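Local atomic coordinates of alkylhalidase CmlS (Streptomyces venezuelae, PDB entry 3I3L), a protein that is a flavin-dependent halogenase of chloramphenicol biosynthesis, carrying a covalently attached FAD. Residues Arg59-Glu64 / Glu129-Leu134; Pro68-Ile73 / Gln326-Ala331; Gly35-Leu40 / Asn75-Gln80. All coordinates share one frame; numbering follows the deposited sequence.

Contact 1. Residues Arg59-Glu64 / Glu129-Leu134. With FAD (flavin-adenine dinucleotide), chain B.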
loop_
_atom_site.group_PDB
_atom_site.type_symbol
_atom_site.label_atom_id
_atom_site.label_comp_id
_atom_site.label_asym_id
_atom_site.label_seq_id
_atom_site.Cartn_x
_atom_site.Cartn_y
_atom_site.Cartn_z
ATOM N N ARG A 59 -9.456 17.660 -12.879
ATOM C CA ARG A 59 -10.357 16.673 -13.449
ATOM C C ARG A 59 -10.740 15.735 -12.336
ATOM O O ARG A 59 -9.883 15.440 -11.474
ATOM C CB ARG A 59 -9.722 15.945 -14.640
ATOM C CG ARG A 59 -8.413 15.229 -14.366
ATOM C CD ARG A 59 -8.622 13.758 -13.891
ATOM N NE ARG A 59 -7.308 13.189 -13.579
ATOM C CZ ARG A 59 -6.720 13.277 -12.386
ATOM N NH1 ARG A 59 -5.533 12.736 -12.174
ATOM N NH2 ARG A 59 -7.325 13.925 -11.395
ATOM N N TYR A 60 -12.027 15.305 -12.342
ATOM C CA TYR A 60 -12.624 14.443 -11.304
ATOM C C TYR A 60 -11.949 13.072 -11.248
ATOM O O TYR A 60 -11.660 12.492 -12.272
ATOM C CB TYR A 60 -14.166 14.276 -11.468
ATOM C CG TYR A 60 -14.658 13.251 -10.473
ATOM C CD1 TYR A 60 -15.057 13.628 -9.187
ATOM C CD2 TYR A 60 -14.606 11.884 -10.784
ATOM C CE1 TYR A 60 -15.405 12.676 -8.242
ATOM C CE2 TYR A 60 -14.937 10.901 -9.833
ATOM C CZ TYR A 60 -15.350 11.310 -8.578
ATOM O OH TYR A 60 -15.659 10.349 -7.657
ATOM N N ARG A 61 -11.725 12.557 -10.036
ATOM C CA ARG A 61 -11.085 11.262 -9.851
ATOM C C ARG A 61 -11.479 10.660 -8.488
ATOM O O ARG A 61 -11.486 11.326 -7.480
ATOM C CB ARG A 61 -9.576 11.423 -9.947
ATOM C CG ARG A 61 -8.766 10.166 -9.898
ATOM C CD ARG A 61 -8.860 9.486 -11.229
ATOM N NE ARG A 61 -7.946 8.336 -11.363
ATOM C CZ ARG A 61 -8.013 7.191 -10.668
ATOM N NH1 ARG A 61 -8.952 6.984 -9.743
ATOM N NH2 ARG A 61 -7.164 6.221 -10.945
ATOM N N VAL A 62 -11.843 9.394 -8.501
ATOM C CA VAL A 62 -12.189 8.677 -7.310
ATOM C C VAL A 62 -10.867 8.206 -6.707
ATOM O O VAL A 62 -9.853 8.139 -7.423
ATOM C CB VAL A 62 -13.106 7.450 -7.650
ATOM C CG1 VAL A 62 -12.286 6.327 -8.318
ATOM C CG2 VAL A 62 -13.847 6.967 -6.384
ATOM N N GLY A 63 -10.875 7.926 -5.402
ATOM C CA GLY A 63 -9.680 7.377 -4.689
ATOM C C GLY A 63 -9.206 8.397 -3.691
ATOM O O GLY A 63 -8.167 8.983 -3.882
ATOM N N GLU A 64 -9.985 8.602 -2.647
ATOM C CA GLU A 64 -9.936 9.829 -1.881
ATOM C C GLU A 64 -9.284 9.754 -0.499
ATOM O O GLU A 64 -9.043 10.807 0.136
ATOM C CB GLU A 64 -11.350 10.367 -1.771
ATOM C CG GLU A 64 -11.898 10.715 -3.171
ATOM C CD GLU A 64 -13.405 10.662 -3.244
ATOM O OE1 GLU A 64 -14.009 9.656 -2.780
ATOM O OE2 GLU A 64 -13.980 11.632 -3.797
ATOM N N GLU A 129 -8.623 18.276 -6.808
ATOM C CA GLU A 129 -7.919 19.403 -6.197
ATOM C C GLU A 129 -6.541 19.014 -5.735
ATOM O O GLU A 129 -5.566 19.692 -6.025
ATOM C CB GLU A 129 -8.748 20.018 -5.044
ATOM C CG GLU A 129 -10.027 20.686 -5.524
ATOM C CD GLU A 129 -10.939 21.173 -4.370
ATOM O OE1 GLU A 129 -10.730 20.850 -3.165
ATOM O OE2 GLU A 129 -11.915 21.868 -4.691
ATOM N N PHE A 130 -6.448 17.873 -5.070
ATOM C CA PHE A 130 -5.179 17.330 -4.632
ATOM C C PHE A 130 -4.221 17.043 -5.797
ATOM O O PHE A 130 -3.053 17.391 -5.761
ATOM C CB PHE A 130 -5.430 16.041 -3.835
ATOM C CG PHE A 130 -4.175 15.353 -3.382
ATOM C CD1 PHE A 130 -3.447 15.858 -2.342
ATOM C CD2 PHE A 130 -3.743 14.192 -4.013
ATOM C CE1 PHE A 130 -2.249 15.213 -1.895
ATOM C CE2 PHE A 130 -2.605 13.506 -3.598
ATOM C CZ PHE A 130 -1.823 14.013 -2.516
ATOM N N ASP A 131 -4.700 16.371 -6.817
ATOM C CA ASP A 131 -3.834 16.061 -7.973
ATOM C C ASP A 131 -3.328 17.373 -8.652
ATOM O O ASP A 131 -2.192 17.449 -9.095
ATOM C CB ASP A 131 -4.576 15.211 -8.990
ATOM C CG ASP A 131 -4.826 13.763 -8.500
ATOM O OD1 ASP A 131 -4.565 13.441 -7.332
ATOM O OD2 ASP A 131 -5.268 12.926 -9.312
ATOM N N LYS A 132 -4.177 18.394 -8.704
ATOM C CA LYS A 132 -3.801 19.641 -9.346
ATOM C C LYS A 132 -2.791 20.434 -8.522
ATOM O O LYS A 132 -1.986 21.170 -9.064
ATOM C CB LYS A 132 -5.031 20.495 -9.648
ATOM C CG LYS A 132 -4.681 21.886 -10.166
ATOM C CD LYS A 132 -5.924 22.627 -10.690
ATOM C CE LYS A 132 -5.667 24.152 -10.720
ATOM N NZ LYS A 132 -4.795 24.514 -11.853
ATOM N N LEU A 133 -2.834 20.265 -7.214
ATOM C CA LEU A 133 -1.912 20.926 -6.302
ATOM C C LEU A 133 -0.472 20.385 -6.494
ATOM O O LEU A 133 0.463 21.146 -6.575
ATOM C CB LEU A 133 -2.401 20.728 -4.858
ATOM C CG LEU A 133 -1.782 21.286 -3.565
ATOM C CD1 LEU A 133 -0.501 20.614 -3.195
ATOM C CD2 LEU A 133 -1.583 22.793 -3.630
ATOM N N LEU A 134 -0.326 19.069 -6.594
ATOM C CA LEU A 134 0.937 18.436 -6.898
ATOM C C LEU A 134 1.493 18.848 -8.239
ATOM O O LEU A 134 2.708 19.118 -8.377
ATOM C CB LEU A 134 0.780 16.925 -6.912
ATOM C CG LEU A 134 0.339 16.225 -5.628
ATOM C CD1 LEU A 134 0.575 14.679 -5.751
ATOM C CD2 LEU A 134 1.096 16.745 -4.423
HETATM P PA FAD B . -4.135 8.011 -11.802
HETATM O O1A FAD B . -5.159 7.284 -12.644
HETATM O O2A FAD B . -4.636 8.666 -10.562
HETATM O O5B FAD B . -3.408 9.124 -12.750
HETATM C C5B FAD B . -2.993 8.788 -14.059
HETATM C C4B FAD B . -3.075 10.000 -15.014
HETATM O O4B FAD B . -2.535 9.584 -16.290
HETATM C C3B FAD B . -4.492 10.455 -15.271
HETATM O O3B FAD B . -4.638 11.785 -14.874
HETATM C C2B FAD B . -4.680 10.324 -16.790
HETATM O O2B FAD B . -5.313 11.446 -17.320
HETATM C C1B FAD B . -3.259 10.213 -17.321
HETATM N N9A FAD B . -3.046 9.449 -18.536
HETATM C C8A FAD B . -3.548 8.219 -18.844
HETATM N N7A FAD B . -3.075 7.851 -20.055
HETATM C C5A FAD B . -2.342 8.865 -20.569
HETATM C C6A FAD B . -1.661 9.008 -21.764
HETATM N N6A FAD B . -1.648 8.039 -22.662
HETATM N N1A FAD B . -0.954 10.163 -21.965
HETATM C C2A FAD B . -0.941 11.176 -21.039
HETATM N N3A FAD B . -1.607 11.012 -19.863
HETATM C C4A FAD B . -2.297 9.875 -19.624
HETATM N N1 FAD B . -6.610 4.937 -3.508
HETATM C C2 FAD B . -6.371 5.462 -2.249
HETATM O O2 FAD B . -5.216 5.747 -1.964
HETATM N N3 FAD B . -7.384 5.635 -1.344
HETATM C C4 FAD B . -8.672 5.295 -1.662
HETATM O O4 FAD B . -9.597 5.489 -0.808
HETATM C C4X FAD B . -8.921 4.734 -2.916
HETATM N N5 FAD B . -10.199 4.400 -3.273
HETATM C C5X FAD B . -10.448 3.948 -4.549
HETATM C C6 FAD B . -11.752 3.591 -4.921
HETATM C C7 FAD B . -11.982 3.065 -6.169
HETATM C C7M FAD B . -13.377 2.689 -6.608
HETATM C C8 FAD B . -10.913 2.955 -7.052
HETATM C C8M FAD B . -11.129 2.491 -8.437
HETATM C C9 FAD B . -9.599 3.265 -6.684
HETATM C C9A FAD B . -9.399 3.772 -5.410
HETATM N N10 FAD B . -8.122 4.130 -5.084
HETATM C C10 FAD B . -7.865 4.561 -3.837
HETATM C "C1'" FAD B . -7.064 3.765 -6.068
HETATM C "C2'" FAD B . -6.286 4.996 -6.471
HETATM O "O2'" FAD B . -7.186 5.959 -6.847
HETATM C "C3'" FAD B . -5.242 4.783 -7.535
HETATM O "O3'" FAD B . -4.300 3.837 -7.080
HETATM C "C4'" FAD B . -4.473 6.113 -7.831
HETATM O "O4'" FAD B . -5.295 7.060 -8.457
HETATM C "C5'" FAD B . -3.321 5.833 -8.787
HETATM O "O5'" FAD B . -2.576 6.996 -9.007
HETATM P P FAD B . -1.814 7.063 -10.389
HETATM O O1P FAD B . -1.100 5.752 -10.633
HETATM O O2P FAD B . -1.010 8.357 -10.462
HETATM O O3P FAD B . -2.961 7.002 -11.527
#

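Contact 2. Residues Pro68-Ile73 / Gln326-Ala331. With FAD (flavin-adenine dinucleotide), chain B.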
loop_
_atom_site.group_PDB
_atom_site.type_symbol
_atom_site.label_atom_id
_atom_site.label_comp_id
_atom_site.label_asym_id
_atom_site.label_seq_id
_atom_site.Cartn_x
_atom_site.Cartn_y
_atom_site.Cartn_z
ATOM N N PRO A 68 -0.636 7.977 6.066
ATOM C CA PRO A 68 0.490 8.716 6.686
ATOM C C PRO A 68 1.765 8.632 5.877
ATOM O O PRO A 68 2.524 9.617 5.818
ATOM C CB PRO A 68 0.691 7.989 8.035
ATOM C CG PRO A 68 -0.687 7.532 8.387
ATOM C CD PRO A 68 -1.330 7.130 7.039
ATOM N N GLY A 69 2.008 7.463 5.271
ATOM C CA GLY A 69 3.250 7.233 4.512
ATOM C C GLY A 69 3.387 8.191 3.336
ATOM O O GLY A 69 4.491 8.594 2.971
ATOM N N THR A 70 2.263 8.549 2.735
ATOM C CA THR A 70 2.259 9.479 1.613
ATOM C C THR A 70 2.453 10.931 2.068
ATOM O O THR A 70 3.120 11.701 1.356
ATOM C CB THR A 70 0.925 9.390 0.827
ATOM O OG1 THR A 70 0.839 8.111 0.183
ATOM C CG2 THR A 70 0.781 10.521 -0.204
ATOM N N MET A 71 1.889 11.300 3.235
ATOM C CA MET A 71 2.114 12.646 3.798
ATOM C C MET A 71 3.589 12.804 4.137
ATOM O O MET A 71 4.154 13.850 3.923
ATOM C CB MET A 71 1.277 12.914 5.061
ATOM C CG MET A 71 -0.173 12.380 4.997
ATOM S SD MET A 71 -1.222 13.437 4.008
ATOM C CE MET A 71 -1.045 12.762 2.435
ATOM N N SER A 72 4.194 11.755 4.673
ATOM C CA SER A 72 5.606 11.774 4.975
ATOM C C SER A 72 6.406 12.106 3.702
ATOM O O SER A 72 7.355 12.881 3.744
ATOM C CB SER A 72 6.025 10.435 5.545
ATOM O OG SER A 72 7.408 10.389 5.656
ATOM N N ILE A 73 6.014 11.520 2.572
ATOM C CA ILE A 73 6.756 11.696 1.347
ATOM C C ILE A 73 6.592 13.117 0.858
ATOM O O ILE A 73 7.566 13.785 0.509
ATOM C CB ILE A 73 6.310 10.714 0.233
ATOM C CG1 ILE A 73 6.860 9.295 0.501
ATOM C CG2 ILE A 73 6.829 11.212 -1.174
ATOM C CD1 ILE A 73 6.276 8.227 -0.416
ATOM N N GLN A 326 -4.649 1.754 -0.202
ATOM C CA GLN A 326 -3.251 1.700 -0.457
ATOM C C GLN A 326 -2.846 2.357 -1.798
ATOM O O GLN A 326 -1.645 2.437 -2.143
ATOM C CB GLN A 326 -2.796 0.235 -0.504
ATOM C CG GLN A 326 -3.031 -0.539 0.793
ATOM C CD GLN A 326 -1.836 -0.486 1.757
ATOM O OE1 GLN A 326 -1.945 0.096 2.848
ATOM N NE2 GLN A 326 -0.711 -1.094 1.366
ATOM N N GLY A 327 -3.828 2.734 -2.596
ATOM C CA GLY A 327 -3.541 2.977 -4.029
ATOM C C GLY A 327 -2.600 4.183 -4.219
ATOM O O GLY A 327 -1.624 4.068 -4.919
ATOM N N VAL A 328 -2.974 5.339 -3.670
ATOM C CA VAL A 328 -2.169 6.552 -3.783
ATOM C C VAL A 328 -0.833 6.391 -3.081
ATOM O O VAL A 328 0.194 6.878 -3.538
ATOM C CB VAL A 328 -2.921 7.803 -3.270
ATOM C CG1 VAL A 328 -1.964 9.077 -3.300
ATOM C CG2 VAL A 328 -4.154 8.034 -4.121
ATOM N N HIS A 329 -0.839 5.681 -1.975
ATOM C CA HIS A 329 0.410 5.369 -1.308
ATOM C C HIS A 329 1.381 4.571 -2.190
ATOM O O HIS A 329 2.583 4.877 -2.288
ATOM C CB HIS A 329 0.194 4.601 0.011
ATOM C CG HIS A 329 1.485 4.210 0.646
ATOM N ND1 HIS A 329 2.368 5.149 1.151
ATOM C CD2 HIS A 329 2.079 2.997 0.809
ATOM C CE1 HIS A 329 3.445 4.527 1.597
ATOM N NE2 HIS A 329 3.286 3.224 1.416
ATOM N N LEU A 330 0.896 3.525 -2.818
ATOM C CA LEU A 330 1.794 2.729 -3.711
ATOM C C LEU A 330 2.169 3.527 -4.949
ATOM O O LEU A 330 3.289 3.410 -5.431
ATOM C CB LEU A 330 1.136 1.439 -4.095
ATOM C CG LEU A 330 1.028 0.410 -2.962
ATOM C CD1 LEU A 330 0.280 -0.809 -3.454
ATOM C CD2 LEU A 330 2.439 -0.004 -2.508
ATOM N N ALA A 331 1.278 4.387 -5.447
ATOM C CA ALA A 331 1.681 5.274 -6.558
ATOM C C ALA A 331 2.864 6.187 -6.105
ATOM O O ALA A 331 3.805 6.391 -6.846
ATOM C CB ALA A 331 0.505 6.164 -7.017
HETATM P PA FAD B . -4.135 8.011 -11.802
HETATM O O1A FAD B . -5.159 7.284 -12.644
HETATM O O2A FAD B . -4.636 8.666 -10.562
HETATM O O5B FAD B . -3.408 9.124 -12.750
HETATM C C5B FAD B . -2.993 8.788 -14.059
HETATM C C4B FAD B . -3.075 10.000 -15.014
HETATM O O4B FAD B . -2.535 9.584 -16.290
HETATM C C3B FAD B . -4.492 10.455 -15.271
HETATM O O3B FAD B . -4.638 11.785 -14.874
HETATM C C2B FAD B . -4.680 10.324 -16.790
HETATM O O2B FAD B . -5.313 11.446 -17.320
HETATM C C1B FAD B . -3.259 10.213 -17.321
HETATM N N9A FAD B . -3.046 9.449 -18.536
HETATM C C8A FAD B . -3.548 8.219 -18.844
HETATM N N7A FAD B . -3.075 7.851 -20.055
HETATM C C5A FAD B . -2.342 8.865 -20.569
HETATM C C6A FAD B . -1.661 9.008 -21.764
HETATM N N6A FAD B . -1.648 8.039 -22.662
HETATM N N1A FAD B . -0.954 10.163 -21.965
HETATM C C2A FAD B . -0.941 11.176 -21.039
HETATM N N3A FAD B . -1.607 11.012 -19.863
HETATM C C4A FAD B . -2.297 9.875 -19.624
HETATM N N1 FAD B . -6.610 4.937 -3.508
HETATM C C2 FAD B . -6.371 5.462 -2.249
HETATM O O2 FAD B . -5.216 5.747 -1.964
HETATM N N3 FAD B . -7.384 5.635 -1.344
HETATM C C4 FAD B . -8.672 5.295 -1.662
HETATM O O4 FAD B . -9.597 5.489 -0.808
HETATM C C4X FAD B . -8.921 4.734 -2.916
HETATM N N5 FAD B . -10.199 4.400 -3.273
HETATM C C5X FAD B . -10.448 3.948 -4.549
HETATM C C6 FAD B . -11.752 3.591 -4.921
HETATM C C7 FAD B . -11.982 3.065 -6.169
HETATM C C7M FAD B . -13.377 2.689 -6.608
HETATM C C8 FAD B . -10.913 2.955 -7.052
HETATM C C8M FAD B . -11.129 2.491 -8.437
HETATM C C9 FAD B . -9.599 3.265 -6.684
HETATM C C9A FAD B . -9.399 3.772 -5.410
HETATM N N10 FAD B . -8.122 4.130 -5.084
HETATM C C10 FAD B . -7.865 4.561 -3.837
HETATM C "C1'" FAD B . -7.064 3.765 -6.068
HETATM C "C2'" FAD B . -6.286 4.996 -6.471
HETATM O "O2'" FAD B . -7.186 5.959 -6.847
HETATM C "C3'" FAD B . -5.242 4.783 -7.535
HETATM O "O3'" FAD B . -4.300 3.837 -7.080
HETATM C "C4'" FAD B . -4.473 6.113 -7.831
HETATM O "O4'" FAD B . -5.295 7.060 -8.457
HETATM C "C5'" FAD B . -3.321 5.833 -8.787
HETATM O "O5'" FAD B . -2.576 6.996 -9.007
HETATM P P FAD B . -1.814 7.063 -10.389
HETATM O O1P FAD B . -1.100 5.752 -10.633
HETATM O O2P FAD B . -1.010 8.357 -10.462
HETATM O O3P FAD B . -2.961 7.002 -11.527
#

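Contact 3. Residues Gly35-Leu40 / Asn75-Gln80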
loop_
_atom_site.group_PDB
_atom_site.type_symbol
_atom_site.label_atom_id
_atom_site.label_comp_id
_atom_site.label_asym_id
_atom_site.label_seq_id
_atom_site.Cartn_x
_atom_site.Cartn_y
_atom_site.Cartn_z
ATOM N N GLY A 35 2.750 10.359 -11.345
ATOM C CA GLY A 35 3.507 11.283 -12.219
ATOM C C GLY A 35 4.133 12.494 -11.521
ATOM O O GLY A 35 5.317 12.784 -11.677
ATOM N N SER A 36 3.332 13.213 -10.742
ATOM C CA SER A 36 3.806 14.383 -10.023
ATOM C C SER A 36 4.915 14.073 -9.036
ATOM O O SER A 36 5.905 14.788 -8.972
ATOM C CB SER A 36 2.635 14.985 -9.226
ATOM O OG SER A 36 1.860 15.696 -10.166
ATOM N N VAL A 37 4.705 13.047 -8.207
ATOM C CA VAL A 37 5.711 12.656 -7.234
ATOM C C VAL A 37 6.942 12.192 -7.924
ATOM O O VAL A 37 8.043 12.463 -7.428
ATOM C CB VAL A 37 5.190 11.556 -6.235
ATOM C CG1 VAL A 37 6.282 11.080 -5.308
ATOM C CG2 VAL A 37 4.046 12.114 -5.449
ATOM N N ALA A 38 6.785 11.425 -9.011
ATOM C CA ALA A 38 7.994 10.979 -9.760
ATOM C C ALA A 38 8.801 12.223 -10.286
ATOM O O ALA A 38 10.010 12.281 -10.147
ATOM C CB ALA A 38 7.629 10.136 -10.900
ATOM N N GLY A 39 8.099 13.204 -10.847
ATOM C CA GLY A 39 8.748 14.383 -11.420
ATOM C C GLY A 39 9.398 15.259 -10.351
ATOM O O GLY A 39 10.567 15.612 -10.484
ATOM N N LEU A 40 8.667 15.551 -9.285
ATOM C CA LEU A 40 9.235 16.247 -8.121
ATOM C C LEU A 40 10.465 15.544 -7.572
ATOM O O LEU A 40 11.459 16.197 -7.226
ATOM C CB LEU A 40 8.205 16.371 -6.987
ATOM C CG LEU A 40 6.982 17.234 -7.274
ATOM C CD1 LEU A 40 5.906 16.986 -6.231
ATOM C CD2 LEU A 40 7.374 18.750 -7.351
ATOM N N ASN A 75 5.891 15.662 2.615
ATOM C CA ASN A 75 6.542 16.579 3.553
ATOM C C ASN A 75 8.028 16.675 3.183
ATOM O O ASN A 75 8.526 17.776 3.045
ATOM C CB ASN A 75 6.361 16.084 4.976
ATOM C CG ASN A 75 7.239 16.862 5.978
ATOM O OD1 ASN A 75 6.823 17.896 6.482
ATOM N ND2 ASN A 75 8.420 16.349 6.284
ATOM N N ARG A 76 8.698 15.519 2.961
ATOM C CA ARG A 76 10.099 15.473 2.575
ATOM C C ARG A 76 10.395 16.064 1.190
ATOM O O ARG A 76 11.542 16.357 0.870
ATOM C CB ARG A 76 10.636 14.033 2.688
ATOM C CG ARG A 76 10.830 13.649 4.162
ATOM C CD ARG A 76 11.317 12.200 4.384
ATOM N NE ARG A 76 10.212 11.249 4.237
ATOM C CZ ARG A 76 10.211 10.195 3.406
ATOM N NH1 ARG A 76 9.150 9.374 3.358
ATOM N NH2 ARG A 76 11.278 9.948 2.651
ATOM N N LEU A 77 9.359 16.243 0.385
ATOM C CA LEU A 77 9.491 16.867 -0.918
ATOM C C LEU A 77 9.103 18.349 -0.838
ATOM O O LEU A 77 9.077 19.027 -1.868
ATOM C CB LEU A 77 8.584 16.206 -1.961
ATOM C CG LEU A 77 9.016 14.834 -2.521
ATOM C CD1 LEU A 77 7.866 14.213 -3.362
ATOM C CD2 LEU A 77 10.310 14.965 -3.327
ATOM N N GLY A 78 8.750 18.827 0.365
ATOM C CA GLY A 78 8.594 20.278 0.593
ATOM C C GLY A 78 7.201 20.833 0.462
ATOM O O GLY A 78 6.997 22.044 0.394
ATOM N N LEU A 79 6.215 19.969 0.507
ATOM C CA LEU A 79 4.873 20.419 0.266
ATOM C C LEU A 79 4.037 20.743 1.518
ATOM O O LEU A 79 2.839 21.079 1.420
ATOM C CB LEU A 79 4.202 19.387 -0.616
ATOM C CG LEU A 79 4.799 19.512 -2.028
ATOM C CD1 LEU A 79 4.939 18.161 -2.619
ATOM C CD2 LEU A 79 3.933 20.330 -2.830
ATOM N N GLN A 80 4.661 20.623 2.680
ATOM C CA GLN A 80 3.925 20.747 3.966
ATOM C C GLN A 80 3.058 22.006 4.118
ATOM O O GLN A 80 1.914 21.933 4.580
ATOM C CB GLN A 80 4.845 20.648 5.157
ATOM C CG GLN A 80 4.097 20.229 6.337
ATOM C CD GLN A 80 3.356 18.919 6.087
ATOM O OE1 GLN A 80 3.973 17.861 5.854
ATOM N NE2 GLN A 80 2.024 18.978 6.161
#

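Contact 1. Residues Arg59-Glu64 / Glu129-Leu134
The guanidinium of R59 meets the carboxylate of D131 where the loop between strand 48-52 and helix 68-76 faces helix 127-140 in the FAD-binding domain, beside the cofactor. The salt bridge is end-on, with both terminal nitrogens converging on one oxygen. R59 NH1 lies 2.9 Å from D131 OD2 and takes its anti lone pair, while R59 NH2, at 3.1 Å from the same OD2, comes from the anti side but tilted out of the carboxylate plane. The two flat groups are far from coplanar, their planes 74° apart. The other carboxylate oxygen, OD1, pairs with R127, so D131 links two arginines that bind FAD.

Hydrogen bonds to the cofactor come from both arginines. R59 NH1, serving carboxylate and sugar at once, donates to FAD O3B, a hydroxyl oxygen of the adenosine ribose, at 3.0 Å, and R59 NE donates to it from 3.3 Å; a bend at chi2 (89°) brings this edge round to the sugar. R61 serves the pyrophosphate, one oxygen of which would probably have its negative charge partly offset. Its NE reaches FAD O1A at 3.2 Å, and its NH2 approaches the same O1A at 2.8 Å with an N-H...O angle of 155°.

Contact 2. Residues Pro68-Ile73 / Gln326-Ala331
T70 and H329 pass alongside one another, pointing opposite ways, and the threonine hydroxyl arrives at the edge of the imidazole, near the ring plane. Its OG1 stands 3.5 Å from H329 ND1, a weak hydrogen bond in which either group could be the donor. T70 OG1 also rests against the histidine backbone, 3.2 Å from H329 CA. Farther round the ring, H329 CE1 lies 4.0 Å from G69 CA. A side chain on G69 would point into the imidazole, so the bare glycine lets the ring lie close to the helix. With CG anti to the backbone N (chi1 176°), H329 sends its ring across to helix 68-76. Replacing H329 by an alanine would probably cost the T70 hydroxyl this weak partner and open a gap beside G69.

One residue back, V328 joins this packing to the flavin. T70 CG2 lies 4.4 Å from V328 CG1, a loose approach, while V328 N donates a nearly straight hydrogen bond to FAD O2, 2.8 Å long with an N-H...O angle of 166°. The flavin carbonyl is thus held by an amide in the first turn of helix 327-347, where the helix dipole would probably favour negative charge. G327 lets the ribityl chain come near, its CA 3.3 Å from FAD O3'.

The two helical segments run 37° from parallel, their axes 9.0 Å apart at closest approach. P68 and M71 lean on strand 122-124, and V328 and A331 meet the start of helix 33-44.

Contact 3. Residues Gly35-Leu40 / Asn75-Gln80
L40 and V37, one turn apart on helix 33-44, meet L77 and L79 in a wholly apolar contact. The helix follows the glycine-rich turn of what appears to be a Rossmann-type nucleotide-binding motif, and this face packs against the end of helix 68-76. From L40, CB lies 4.2 Å from L77 CD1. CG stands anti to the carbonyl carbon (chi1 -65°), directing the branch on toward L79. At its tip, L40 CD1 meets L79 CD1 at 3.9 Å, the two leucines reaching toward each other tip to tip.

L77 is shared between both residues of the helix. Its CD1, besides meeting L40 CB, comes within 4.0 Å of V37 CG1, and the two side chains cross at about a right angle. G78 separates the two leucines in a Schellman motif, its positive phi (95°) turning the chain as helix 68-76 ends; G78 N bonds back to N75 O at 2.9 Å. L77 and L79 both point their CB atoms toward helix 33-44.

Around this packing, L40 and L79 both touch E137 of helix 127-140, whereas V37 rests on S332, A335 and V336 of helix 327-347. L77 also reaches T41 and K44 farther along helix 33-44.

From the N terminus, the chain first enters contact 3 on helix 33-44, then passes strand 48-52 and reaches the cofactor loop 59-64 of contact 1. Helix 68-76 follows, giving its start to contact 2 and its end to contact 3, which closes the shortest loop, with 34 residues between its segments. Contact 1 closes when helix 127-140 arrives, after 64 intervening residues. Contact 2 waits for helix 327-347, 252 residues on and beyond all nine strands of the larger sheet. Every pair of contacts crosses along the chain. In space they also touch: G63 meets V328, L134 meets S36, and I73 meets V37, tying loop 59-64 and the four helices together; contacts 1 and 2 touch FAD directly.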